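Local coordinates for protein 4-hydroxyphenylpyruvate dioxygenase (Pseudomonas putida, PDB 5HMQ) that converts 3-dehydroshikimate to protocatechuate with the help of a divalent metal ion, in quinate and shikimate degradation, at residues T95-V100 and I189-M194. Sequence-based numbering, arbitrary orientation.
With MG (magnesium ion), chain K.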
ATOM      1  N   THR C  95     -22.279  16.460  19.417  1.00 39.38           N
ATOM      2  CA  THR C  95     -23.047  15.364  18.851  1.00 39.23           C
ATOM      3  C   THR C  95     -24.020  14.855  19.906  1.00 40.06           C
ATOM      4  O   THR C  95     -23.826  15.065  21.107  1.00 43.36           O
ATOM      5  CB  THR C  95     -22.132  14.227  18.363  1.00 41.06           C
ATOM      6  OG1 THR C  95     -22.891  13.288  17.591  1.00 42.87           O
ATOM      7  CG2 THR C  95     -21.489  13.502  19.540  1.00 39.24           C
ATOM      8  N   ASP C  96     -25.089  14.199  19.454  1.00 38.71           N
ATOM      9  CA  ASP C  96     -26.147  13.772  20.361  1.00 40.54           C
ATOM     10  C   ASP C  96     -26.424  12.274  20.304  1.00 40.67           C
ATOM     11  O   ASP C  96     -27.376  11.811  20.942  1.00 40.43           O
ATOM     12  CB  ASP C  96     -27.437  14.552  20.074  1.00 42.27           C
ATOM     13  CG  ASP C  96     -28.208  13.998  18.887  1.00 44.98           C
ATOM     14  OD1 ASP C  96     -27.572  13.542  17.914  1.00 45.66           O
ATOM     15  OD2 ASP C  96     -29.456  14.018  18.930  1.00 45.84           O
ATOM     16  N   LEU C  97     -25.615  11.501  19.582  1.00 36.83           N
ATOM     17  CA  LEU C  97     -25.870  10.077  19.402  1.00 37.85           C
ATOM     18  C   LEU C  97     -24.606   9.288  19.696  1.00 38.72           C
ATOM     19  O   LEU C  97     -23.526   9.628  19.200  1.00 38.05           O
ATOM     20  CB  LEU C  97     -26.362   9.781  17.980  1.00 37.86           C
ATOM     21  CG  LEU C  97     -26.681   8.319  17.661  1.00 40.99           C
ATOM     22  CD1 LEU C  97     -27.790   7.791  18.560  1.00 38.18           C
ATOM     23  CD2 LEU C  97     -27.057   8.159  16.193  1.00 39.23           C
ATOM     24  N   VAL C  98     -24.746   8.233  20.496  1.00 36.67           N
ATOM     25  CA  VAL C  98     -23.643   7.342  20.832  1.00 38.36           C
ATOM     26  C   VAL C  98     -24.054   5.915  20.496  1.00 40.34           C
ATOM     27  O   VAL C  98     -25.198   5.514  20.739  1.00 38.94           O
ATOM     28  CB  VAL C  98     -23.234   7.466  22.317  1.00 38.80           C
ATOM     29  CG1 VAL C  98     -24.434   7.273  23.230  1.00 35.84           C
ATOM     30  CG2 VAL C  98     -22.118   6.480  22.662  1.00 36.25           C
ATOM     31  N   LEU C  99     -23.127   5.160  19.914  1.00 42.33           N
ATOM     32  CA  LEU C  99     -23.367   3.767  19.564  1.00 37.90           C
ATOM     33  C   LEU C  99     -22.995   2.874  20.739  1.00 38.63           C
ATOM     34  O   LEU C  99     -21.882   2.958  21.267  1.00 39.43           O
ATOM     35  CB  LEU C  99     -22.567   3.376  18.318  1.00 39.83           C
ATOM     36  CG  LEU C  99     -22.750   1.982  17.699  1.00 41.33           C
ATOM     37  CD1 LEU C  99     -22.454   2.037  16.209  1.00 39.70           C
ATOM     38  CD2 LEU C  99     -21.870   0.928  18.361  1.00 42.33           C
ATOM     39  N   VAL C 100     -23.931   2.026  21.146  1.00 40.04           N
ATOM     40  CA  VAL C 100     -23.701   1.016  22.169  1.00 39.10           C
ATOM     41  C   VAL C 100     -23.738  -0.336  21.472  1.00 42.50           C
ATOM     42  O   VAL C 100     -24.780  -0.739  20.939  1.00 41.92           O
ATOM     43  CB  VAL C 100     -24.741   1.091  23.296  1.00 39.24           C
ATOM     44  CG1 VAL C 100     -24.607  -0.105  24.229  1.00 40.25           C
ATOM     45  CG2 VAL C 100     -24.599   2.395  24.068  1.00 36.64           C
ATOM     46  N   ILE C 189     -35.049   3.573  13.978  1.00 41.26           N
ATOM     47  CA  ILE C 189     -33.718   3.320  13.442  1.00 42.47           C
ATOM     48  C   ILE C 189     -32.939   4.626  13.528  1.00 43.54           C
ATOM     49  O   ILE C 189     -33.340   5.633  12.934  1.00 43.75           O
ATOM     50  CB  ILE C 189     -33.785   2.809  11.994  1.00 43.40           C
ATOM     51  CG1 ILE C 189     -34.579   1.503  11.924  1.00 42.63           C
ATOM     52  CG2 ILE C 189     -32.390   2.617  11.428  1.00 41.22           C
ATOM     53  CD1 ILE C 189     -34.903   1.062  10.508  1.00 41.40           C
ATOM     54  N   PHE C 190     -31.841   4.622  14.284  1.00 40.89           N
ATOM     55  CA  PHE C 190     -31.079   5.842  14.516  1.00 38.40           C
ATOM     56  C   PHE C 190     -29.874   6.005  13.601  1.00 39.86           C
ATOM     57  O   PHE C 190     -29.432   7.141  13.392  1.00 42.46           O
ATOM     58  CB  PHE C 190     -30.601   5.909  15.972  1.00 41.16           C
ATOM     59  CG  PHE C 190     -31.677   6.275  16.955  1.00 43.86           C
ATOM     60  CD1 PHE C 190     -32.983   6.487  16.535  1.00 42.86           C
ATOM     61  CD2 PHE C 190     -31.378   6.428  18.300  1.00 43.20           C
ATOM     62  CE1 PHE C 190     -33.971   6.832  17.442  1.00 42.08           C
ATOM     63  CE2 PHE C 190     -32.363   6.776  19.212  1.00 44.40           C
ATOM     64  CZ  PHE C 190     -33.661   6.975  18.783  1.00 41.36           C
ATOM     65  N   PHE C 191     -29.339   4.923  13.043  1.00 39.62           N
ATOM     66  CA  PHE C 191     -28.089   5.028  12.304  1.00 39.81           C
ATOM     67  C   PHE C 191     -27.892   3.766  11.478  1.00 40.59           C
ATOM     68  O   PHE C 191     -28.287   2.673  11.892  1.00 41.36           O
ATOM     69  CB  PHE C 191     -26.902   5.230  13.254  1.00 36.88           C
ATOM     70  CG  PHE C 191     -25.779   6.024  12.661  1.00 38.37           C
ATOM     71  CD1 PHE C 191     -25.807   7.408  12.685  1.00 35.53           C
ATOM     72  CD2 PHE C 191     -24.696   5.390  12.077  1.00 39.54           C
ATOM     73  CE1 PHE C 191     -24.775   8.146  12.143  1.00 39.26           C
ATOM     74  CE2 PHE C 191     -23.660   6.122  11.534  1.00 41.00           C
ATOM     75  CZ  PHE C 191     -23.700   7.502  11.563  1.00 40.76           C
ATOM     76  N   VAL C 192     -27.267   3.927  10.315  1.00 39.89           N
ATOM     77  CA  VAL C 192     -27.001   2.821   9.401  1.00 40.71           C
ATOM     78  C   VAL C 192     -25.535   2.877   9.001  1.00 42.77           C
ATOM     79  O   VAL C 192     -25.069   3.898   8.480  1.00 41.35           O
ATOM     80  CB  VAL C 192     -27.902   2.868   8.154  1.00 41.97           C
ATOM     81  CG1 VAL C 192     -27.481   1.797   7.153  1.00 37.94           C
ATOM     82  CG2 VAL C 192     -29.361   2.694   8.541  1.00 41.07           C
ATOM     83  N   GLN C 193     -24.812   1.789   9.248  1.00 42.99           N
ATOM     84  CA  GLN C 193     -23.418   1.644   8.846  1.00 41.09           C
ATOM     85  C   GLN C 193     -23.342   0.630   7.714  1.00 42.83           C
ATOM     86  O   GLN C 193     -23.748  -0.524   7.885  1.00 41.33           O
ATOM     87  CB  GLN C 193     -22.546   1.189  10.015  1.00 40.59           C
ATOM     88  CG  GLN C 193     -22.485   2.147  11.187  1.00 41.76           C
ATOM     89  CD  GLN C 193     -21.663   1.586  12.326  1.00 42.15           C
ATOM     90  OE1 GLN C 193     -21.671   0.379  12.567  1.00 44.90           O
ATOM     91  NE2 GLN C 193     -20.939   2.453  13.027  1.00 40.18           N
HETATM   92  N   MSE C 194     -22.823   1.057   6.568  1.00 39.76           N
HETATM   93  CA  MSE C 194     -22.599   0.135   5.462  1.00 42.95           C
HETATM   94  C   MSE C 194     -21.159  -0.360   5.484  1.00 44.36           C
HETATM   95  O   MSE C 194     -20.227   0.431   5.622  1.00 43.70           O
HETATM   96  CB  MSE C 194     -22.907   0.801   4.120  1.00 42.44           C
HETATM   97  CG  MSE C 194     -24.309   1.377   4.013  1.00 45.65           C
HETATM   98 SE   MSE C 194     -25.740   0.087   4.333  0.73 45.74          SE
HETATM   99  CE  MSE C 194     -25.376  -1.172   2.888  1.00 44.05           C
TER
HETATM  100 MG    MG K 701     -20.670  -1.237  13.308  1.00 43.93          MG
HETATM  101  O   HOH W   1     -20.119  -0.035  14.846  1.00 41.67           O
HETATM  102  O   HOH W   2     -19.503  -2.618  14.113  1.00 45.79           O
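The axes of strands 97-100 and 189-194 are 8.8 Å apart at closest approach and inclined at 68°, too far apart for backbone pairing, and the contact is made by Leu-97, Leu-99, Phe-190, Phe-191 and Gln-193. Leu-97 divides its two methyls between the phenylalanines, one to each ring. CD1 comes obliquely to Phe-190, 3.8 Å from CD2 of that ring, while Leu-97 CD2 lies 3.8 Å from Phe-191 CD1 and packs against the carbonyl O of Phe-190 as well; chi1 of -179°, with CG opposite the backbone N, turns the branch toward 189-194. The Phe-190 ring also makes a cation-pi contact with Arg-132, whose strand hydrogen-bonds to 97-100. These are the fourth and seventh strands in the eight-stranded parallel sheet of a xylose isomerase-like TIM barrel, separated by 132-136 and 162-167, and their side chains meet inside it. Further along, Leu-99 and Gln-193 extend toward each other, the methyl Leu-99 CD1 resting 3.5 Å from Gln-193 NE2. In the glutamine CD lies anti to CA (chi2 177°), which carries the amide to the catalytic metal: Gln-193 OE1 binds the magnesium ion at 2.0 Å, together with Glu-136, Asp-167, Glu-241 and two waters. The other end of the amide is held by a hydrogen bond from Gln-193 NE2 to Glu-32, with a weak one to a metal-bound water, and this anchoring leaves OE1 directed at the ion.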